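Local coordinates for possible protein of nuclear scaffold (Encephalitozoon cuniculi, PDB 3KAE) that probably serves as the Cdc27 subunit of the anaphase-promoting complex, its N-terminal tetratricopeptide-repeat domain pairing two copies into a homodimer, at residues Asn60-Glu68 with Met106-Phe116; Val150-Val159 with Tyr180-His188. All coordinates share one frame; numbering follows the deposited sequence.

Interaction 1: residues Asn60-Glu68 with Met106-Phe116; sequences NTCTSKYYE and MFVDPGDEEFF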
# COMPACT_ATOMS: atom_id res chain seq x y z
N ASN C 60 4.86 12.98 -17.05
CA ASN C 60 5.52 14.11 -16.41
C ASN C 60 4.53 15.03 -15.69
O ASN C 60 4.26 16.14 -16.15
CB ASN C 60 6.34 14.92 -17.42
CG ASN C 60 7.23 15.95 -16.75
OD1 ASN C 60 6.97 17.16 -16.83
ND2 ASN C 60 8.27 15.49 -16.09
N THR C 61 3.97 14.57 -14.58
CA THR C 61 3.14 15.43 -13.76
C THR C 61 3.65 15.44 -12.31
O THR C 61 4.55 14.69 -11.95
CB THR C 61 1.65 15.00 -13.79
OG1 THR C 61 1.49 13.76 -13.09
CG2 THR C 61 1.13 14.87 -15.24
N CYS C 62 3.06 16.29 -11.48
CA CYS C 62 3.42 16.30 -10.08
C CYS C 62 3.24 14.91 -9.46
O CYS C 62 4.11 14.45 -8.69
CB CYS C 62 2.63 17.35 -9.31
SG CYS C 62 0.85 17.37 -9.65
N THR C 63 2.13 14.24 -9.80
CA THR C 63 1.82 12.93 -9.23
C THR C 63 2.79 11.88 -9.75
O THR C 63 3.20 10.99 -9.03
CB THR C 63 0.38 12.46 -9.52
OG1 THR C 63 -0.57 13.46 -9.13
CG2 THR C 63 0.07 11.19 -8.75
N SER C 64 3.18 12.02 -11.01
CA SER C 64 4.04 11.00 -11.62
C SER C 64 5.44 11.13 -11.07
O SER C 64 6.07 10.14 -10.72
CB SER C 64 4.02 11.09 -13.16
OG SER C 64 5.11 11.85 -13.69
N LYS C 65 5.93 12.37 -11.00
CA LYS C 65 7.27 12.65 -10.48
C LYS C 65 7.36 12.29 -9.00
O LYS C 65 8.38 11.80 -8.53
CB LYS C 65 7.65 14.10 -10.72
CG LYS C 65 8.02 14.39 -12.16
CD LYS C 65 9.17 13.52 -12.60
CE LYS C 65 9.57 13.82 -14.04
NZ LYS C 65 10.67 12.95 -14.53
N TYR C 66 6.26 12.50 -8.29
CA TYR C 66 6.21 12.08 -6.89
C TYR C 66 6.36 10.56 -6.72
O TYR C 66 7.24 10.09 -6.00
CB TYR C 66 4.95 12.62 -6.19
CG TYR C 66 4.94 12.34 -4.72
CD1 TYR C 66 5.80 13.02 -3.85
CD2 TYR C 66 4.10 11.38 -4.18
CE1 TYR C 66 5.81 12.74 -2.51
CE2 TYR C 66 4.09 11.12 -2.84
CZ TYR C 66 4.95 11.80 -2.02
OH TYR C 66 4.92 11.51 -0.69
N TYR C 67 5.52 9.78 -7.41
CA TYR C 67 5.65 8.32 -7.35
C TYR C 67 6.99 7.86 -7.92
O TYR C 67 7.56 6.86 -7.50
CB TYR C 67 4.47 7.61 -8.05
CG TYR C 67 3.31 7.46 -7.12
CD1 TYR C 67 2.35 8.46 -7.00
CD2 TYR C 67 3.20 6.36 -6.29
CE1 TYR C 67 1.31 8.34 -6.11
CE2 TYR C 67 2.16 6.24 -5.39
CZ TYR C 67 1.22 7.24 -5.30
OH TYR C 67 0.17 7.10 -4.41
N GLU C 68 7.52 8.64 -8.85
CA GLU C 68 8.80 8.32 -9.38
C GLU C 68 9.84 8.35 -8.27
O GLU C 68 10.61 7.40 -8.10
CB GLU C 68 9.16 9.32 -10.48
CG GLU C 68 10.11 8.78 -11.49
CD GLU C 68 10.32 9.75 -12.64
OE1 GLU C 68 9.37 10.00 -13.42
OE2 GLU C 68 11.44 10.26 -12.75
N MET C 106 -6.54 10.23 -5.76
CA MET C 106 -5.27 9.56 -5.53
C MET C 106 -4.13 10.42 -6.02
O MET C 106 -2.97 9.99 -6.01
CB MET C 106 -5.23 8.21 -6.26
CG MET C 106 -6.51 7.41 -6.19
SD MET C 106 -6.23 5.72 -6.72
CE MET C 106 -5.20 5.14 -5.37
N PHE C 107 -4.45 11.62 -6.48
CA PHE C 107 -3.44 12.48 -7.09
C PHE C 107 -2.85 13.47 -6.12
O PHE C 107 -3.44 13.79 -5.09
CB PHE C 107 -3.98 13.22 -8.32
CG PHE C 107 -4.18 12.35 -9.51
CD1 PHE C 107 -3.71 11.05 -9.52
CD2 PHE C 107 -4.82 12.84 -10.64
CE1 PHE C 107 -3.90 10.24 -10.62
CE2 PHE C 107 -5.00 12.04 -11.75
CZ PHE C 107 -4.54 10.73 -11.73
N VAL C 108 -1.68 13.98 -6.49
CA VAL C 108 -0.87 14.84 -5.64
C VAL C 108 -1.06 16.32 -5.98
O VAL C 108 -0.96 16.72 -7.14
CB VAL C 108 0.61 14.45 -5.83
CG1 VAL C 108 1.50 15.69 -5.90
CG2 VAL C 108 1.03 13.47 -4.77
N ASP C 109 -1.35 17.12 -4.96
CA ASP C 109 -1.52 18.55 -5.12
C ASP C 109 -0.18 19.25 -4.86
O ASP C 109 0.42 19.06 -3.81
CB ASP C 109 -2.61 19.04 -4.16
CG ASP C 109 -2.89 20.52 -4.30
OD1 ASP C 109 -2.22 21.19 -5.11
OD2 ASP C 109 -3.80 21.02 -3.59
N PRO C 110 0.30 20.05 -5.82
CA PRO C 110 1.60 20.73 -5.69
C PRO C 110 1.64 21.75 -4.55
O PRO C 110 2.68 22.32 -4.29
CB PRO C 110 1.76 21.45 -7.03
CG PRO C 110 0.79 20.79 -7.96
CD PRO C 110 -0.35 20.33 -7.11
N GLY C 111 0.50 21.97 -3.90
CA GLY C 111 0.41 22.90 -2.80
C GLY C 111 0.71 22.24 -1.47
O GLY C 111 0.81 22.91 -0.44
N ASP C 112 0.83 20.92 -1.49
CA ASP C 112 1.15 20.15 -0.30
C ASP C 112 2.67 19.93 -0.18
O ASP C 112 3.15 18.80 -0.17
CB ASP C 112 0.40 18.81 -0.32
CG ASP C 112 -1.10 18.99 -0.40
OD1 ASP C 112 -1.60 20.05 0.04
OD2 ASP C 112 -1.79 18.08 -0.89
N GLU C 113 3.42 21.03 -0.08
CA GLU C 113 4.87 20.97 -0.13
C GLU C 113 5.52 20.35 1.11
O GLU C 113 6.67 19.94 1.06
CB GLU C 113 5.44 22.36 -0.39
CG GLU C 113 5.07 22.91 -1.76
CD GLU C 113 5.69 24.26 -2.04
OE1 GLU C 113 6.19 24.90 -1.10
OE2 GLU C 113 5.67 24.68 -3.22
N GLU C 114 4.79 20.27 2.21
CA GLU C 114 5.31 19.59 3.39
C GLU C 114 5.83 18.20 3.01
O GLU C 114 6.94 17.82 3.38
CB GLU C 114 4.24 19.43 4.48
CG GLU C 114 3.18 20.50 4.46
CD GLU C 114 1.88 20.04 3.83
OE1 GLU C 114 1.25 19.12 4.38
OE2 GLU C 114 1.48 20.63 2.81
N PHE C 115 5.01 17.46 2.26
CA PHE C 115 5.35 16.10 1.83
C PHE C 115 6.60 16.00 0.96
O PHE C 115 7.38 15.07 1.11
CB PHE C 115 4.14 15.47 1.13
CG PHE C 115 3.00 15.21 2.05
CD1 PHE C 115 3.02 14.10 2.88
CD2 PHE C 115 1.95 16.10 2.14
CE1 PHE C 115 1.97 13.86 3.74
CE2 PHE C 115 0.91 15.88 3.02
CZ PHE C 115 0.92 14.76 3.81
N PHE C 116 6.80 16.98 0.07
CA PHE C 116 8.00 17.03 -0.78
C PHE C 116 9.27 17.38 0.01
O PHE C 116 10.30 16.74 -0.15
CB PHE C 116 7.82 18.03 -1.94
CG PHE C 116 6.49 17.92 -2.64
CD1 PHE C 116 6.03 16.70 -3.11
CD2 PHE C 116 5.71 19.05 -2.85
CE1 PHE C 116 4.82 16.60 -3.76
CE2 PHE C 116 4.49 18.95 -3.51
CZ PHE C 116 4.05 17.73 -3.96
O HOH W 1 -1.71 8.76 -4.03
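The N-terminal turns of a TPR-domain helix, residues 62-74, pack against the extended link that leads into helix 113-126, where T63 holds V108 by one backbone-to-side-chain hydrogen bond. V108 N gives its hydrogen to T63 OG1 at 2.9 Å, and the N-H...O angle of 175° makes the bond almost straight. The hydroxyl lies anti to the T63 carbonyl carbon (chi1 -53°), which directs it at the link, while the methyl CG2 comes within 3.9 Å of F107 CD1.

V108 then divides its two methyls between neighbours. CG1 rests 4.0 Å from C62 CB, and CG2 reaches the Y66 ring at CD2 (3.8 Å), the two side chains crossing at about a right angle. P110 CG covers C62 SG at 3.8 Å. Farther along, the rim of F116 meets Y66: CD1 of Y66 lies at the edge of the F116 ring, near its plane, 3.7 Å from F116 CE1. With the planes at 70° and centroids 5.8 Å apart, the pair is an oblique aromatic contact. A water accepts from Y67 OH and donates to M106 O, adding a bridged polar link.

The helix start is fixed by a capping box, in which S64 N bonds to T61 OG1 and T61 N to S64 OG; on the other segment D109 OD1 accepts from G111 N, an Asx turn, within a type I turn from D109 to D112. The second subunit covers this region: its Y15 takes the hydroxyl bond of Y66 through its backbone O, and its R14 bonds F107 O. A link between helices thus packs over a capped helix start with the dimer partner on the same contact, consistent with the homodimeric tetratricopeptide-repeat architecture of this Cdc27 domain.

Interaction 2: residues Val150-Val159 with Tyr180-His188; sequences VENLLLENKV and YVSDSIEFH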
# COMPACT_ATOMS: atom_id res chain seq x y z
N VAL C 150 9.55 16.02 12.17
CA VAL C 150 9.43 16.13 13.61
C VAL C 150 10.43 15.23 14.36
O VAL C 150 11.18 15.73 15.21
CB VAL C 150 7.99 15.84 14.09
CG1 VAL C 150 7.95 15.72 15.61
CG2 VAL C 150 7.06 16.94 13.62
N GLU C 151 10.47 13.94 14.04
CA GLU C 151 11.36 13.03 14.77
C GLU C 151 12.85 13.32 14.57
O GLU C 151 13.66 13.12 15.48
CB GLU C 151 11.02 11.56 14.48
CG GLU C 151 9.67 11.14 15.06
CD GLU C 151 9.64 11.19 16.60
OE1 GLU C 151 10.31 10.37 17.26
OE2 GLU C 151 8.93 12.05 17.16
N ASN C 152 13.19 13.80 13.37
CA ASN C 152 14.57 14.12 13.02
C ASN C 152 15.02 15.44 13.61
O ASN C 152 16.19 15.61 13.97
CB ASN C 152 14.77 14.15 11.50
CG ASN C 152 14.97 12.77 10.92
OD1 ASN C 152 16.07 12.23 10.95
ND2 ASN C 152 13.89 12.18 10.42
N LEU C 153 14.09 16.39 13.68
CA LEU C 153 14.37 17.68 14.27
C LEU C 153 14.48 17.57 15.79
O LEU C 153 15.37 18.17 16.41
CB LEU C 153 13.33 18.71 13.85
CG LEU C 153 13.48 19.14 12.38
CD1 LEU C 153 12.43 20.18 12.00
CD2 LEU C 153 14.88 19.66 12.11
N LEU C 154 13.60 16.77 16.39
CA LEU C 154 13.72 16.50 17.81
C LEU C 154 15.06 15.82 18.11
O LEU C 154 15.81 16.23 19.00
CB LEU C 154 12.57 15.66 18.32
CG LEU C 154 11.20 16.35 18.36
CD1 LEU C 154 10.15 15.39 18.90
CD2 LEU C 154 11.24 17.62 19.18
N LEU C 155 15.35 14.78 17.35
CA LEU C 155 16.60 14.06 17.49
C LEU C 155 17.82 14.98 17.44
O LEU C 155 18.78 14.79 18.19
CB LEU C 155 16.70 13.00 16.38
CG LEU C 155 18.01 12.22 16.30
CD1 LEU C 155 18.17 11.37 17.52
CD2 LEU C 155 18.06 11.36 15.03
N GLU C 156 17.77 15.98 16.57
CA GLU C 156 18.90 16.90 16.40
C GLU C 156 18.79 18.12 17.31
O GLU C 156 19.64 19.01 17.27
CB GLU C 156 18.99 17.37 14.94
CG GLU C 156 19.27 16.26 13.93
CD GLU C 156 20.65 15.66 14.09
OE1 GLU C 156 21.49 16.27 14.79
OE2 GLU C 156 20.90 14.58 13.50
N ASN C 157 17.73 18.17 18.12
CA ASN C 157 17.42 19.33 18.94
C ASN C 157 17.28 20.59 18.09
O ASN C 157 17.33 21.70 18.60
CB ASN C 157 18.48 19.51 20.03
CG ASN C 157 18.04 20.49 21.11
OD1 ASN C 157 16.87 20.51 21.52
ND2 ASN C 157 18.99 21.30 21.60
N LYS C 158 17.12 20.41 16.78
CA LYS C 158 17.03 21.54 15.85
C LYS C 158 15.60 21.92 15.46
O LYS C 158 15.37 22.52 14.41
CB LYS C 158 17.91 21.32 14.61
CG LYS C 158 19.12 22.25 14.50
CD LYS C 158 20.35 21.67 15.17
CE LYS C 158 20.89 20.49 14.38
NZ LYS C 158 22.05 19.83 15.05
N VAL C 159 14.64 21.57 16.30
CA VAL C 159 13.27 21.98 16.08
C VAL C 159 13.12 23.48 16.36
O VAL C 159 13.60 23.98 17.38
CB VAL C 159 12.31 21.16 16.96
CG1 VAL C 159 12.79 21.17 18.41
CG2 VAL C 159 10.90 21.69 16.83
N TYR C 180 2.59 17.19 21.59
CA TYR C 180 3.58 16.14 21.72
C TYR C 180 4.97 16.68 21.43
O TYR C 180 5.96 16.31 22.08
CB TYR C 180 3.27 14.98 20.78
CG TYR C 180 4.46 14.12 20.44
CD1 TYR C 180 5.25 14.40 19.34
CD2 TYR C 180 4.80 13.01 21.22
CE1 TYR C 180 6.35 13.60 19.01
CE2 TYR C 180 5.90 12.22 20.90
CZ TYR C 180 6.66 12.52 19.80
OH TYR C 180 7.74 11.74 19.48
N VAL C 181 5.03 17.57 20.45
CA VAL C 181 6.28 18.22 20.10
C VAL C 181 6.74 19.17 21.21
O VAL C 181 7.91 19.19 21.56
CB VAL C 181 6.14 19.01 18.79
CG1 VAL C 181 7.48 19.58 18.38
CG2 VAL C 181 5.57 18.12 17.68
N SER C 182 5.81 19.96 21.75
CA SER C 182 6.10 20.87 22.85
C SER C 182 6.70 20.11 24.03
O SER C 182 7.73 20.51 24.59
CB SER C 182 4.83 21.58 23.29
OG SER C 182 4.17 22.20 22.20
N ASP C 183 6.04 19.02 24.40
CA ASP C 183 6.47 18.21 25.53
C ASP C 183 7.87 17.68 25.31
O ASP C 183 8.70 17.69 26.23
CB ASP C 183 5.50 17.07 25.78
CG ASP C 183 4.15 17.56 26.28
OD1 ASP C 183 3.97 18.78 26.44
OD2 ASP C 183 3.27 16.71 26.52
N SER C 184 8.12 17.24 24.08
CA SER C 184 9.41 16.67 23.70
C SER C 184 10.50 17.73 23.81
O SER C 184 11.58 17.47 24.33
CB SER C 184 9.36 16.10 22.27
OG SER C 184 8.40 15.06 22.16
N ILE C 185 10.24 18.92 23.30
CA ILE C 185 11.24 19.96 23.37
C ILE C 185 11.56 20.21 24.85
O ILE C 185 12.72 20.28 25.27
CB ILE C 185 10.77 21.28 22.71
CG1 ILE C 185 10.51 21.09 21.22
CG2 ILE C 185 11.83 22.36 22.91
CD1 ILE C 185 9.85 22.29 20.58
N GLU C 186 10.51 20.32 25.65
CA GLU C 186 10.68 20.59 27.06
C GLU C 186 11.42 19.48 27.79
O GLU C 186 12.30 19.75 28.61
CB GLU C 186 9.34 20.85 27.75
CG GLU C 186 9.50 21.12 29.24
CD GLU C 186 8.17 21.29 29.97
OE1 GLU C 186 7.14 21.53 29.30
OE2 GLU C 186 8.16 21.18 31.22
N PHE C 187 11.04 18.23 27.50
CA PHE C 187 11.65 17.12 28.22
C PHE C 187 13.13 17.05 27.89
O PHE C 187 13.95 16.71 28.75
CB PHE C 187 10.97 15.78 27.92
CG PHE C 187 11.74 14.60 28.45
CD1 PHE C 187 12.67 13.95 27.65
CD2 PHE C 187 11.59 14.19 29.77
CE1 PHE C 187 13.41 12.89 28.14
CE2 PHE C 187 12.31 13.12 30.27
CZ PHE C 187 13.22 12.46 29.45
N HIS C 188 13.47 17.37 26.65
CA HIS C 188 14.86 17.28 26.22
C HIS C 188 15.75 18.12 27.12
O HIS C 188 16.83 17.69 27.55
CB HIS C 188 15.03 17.75 24.78
CG HIS C 188 16.45 18.03 24.43
ND1 HIS C 188 17.36 17.04 24.13
CD2 HIS C 188 17.13 19.20 24.36
CE1 HIS C 188 18.54 17.58 23.87
NE2 HIS C 188 18.43 18.90 24.01
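The ring of Y180 carries S184 OG over the centre of one face, 3.8 Å above the plane, and has E151 OE2 at its edge, in plane. That edge contact is a hydrogen bond: Y180 OH donates to E151 OE2 at 2.6 Å, meeting the carboxylate oxygen on its syn side and 25° out of its plane. E151 gets there by a bend at chi2, which folds the carboxylate back toward the tyrosine. V150 CG1 also lies at the ring edge. In the second flat pair the N157 and H188 side chains cross at about a right angle, while their amide and imidazole planes are tilted by 38°; N157 OD1 is 3.1 Å from H188 CD2, but the angles rule out a hydrogen bond to NE2.

Between these polar ends lies an apolar seam. L154 is a knob in the hole formed by Y180, V181, S184 and I185, its CD1 lying 3.5 Å from S184 CB. V150 CG1 and V181 CG2 meet tip to tip at 4.0 Å. Past N157, whose N bonds back to L154 O and whose phi is positive, the chain turns so that V159 CG1 packs 3.6 Å from I185 CG1. S184 OG is itself held by Y180 O, which also accepts S184 N from the opposite face of its carbonyl plane.

The two helix segments run nearly parallel, at 16° and 10.8 Å between axes. Helix 130-143 flanks the first through F141 and Y137; helix 206-220 lines the Y180 side, where N213 bonds the other oxygen of E151, and F23 of the second subunit meets the Y180 ring edge-to-face. Helix 193-200 packs against helix 176-190 through Y199 and L195.

In the fold
From the N terminus, the chain passes helices 5-14 to 49-57 before reaching residues 60-68. Interaction 1 then closes a loop of 37 intervening residues, which includes helix 78-89, by bringing 106-116 back onto the start of helix 62-74. Helices 113-126 and 130-143 follow, and interaction 2 closes a shorter loop of 20 residues, part of it unmodelled, to join helix 147-155 to helix 176-190. The contacts are in series, neither nested nor crossed. Their centres are 28 Å apart, on opposite sides of the chain's centre, and their nearest atoms about 9 Å apart. Both are reached by the second subunit, interaction 1 far more extensively.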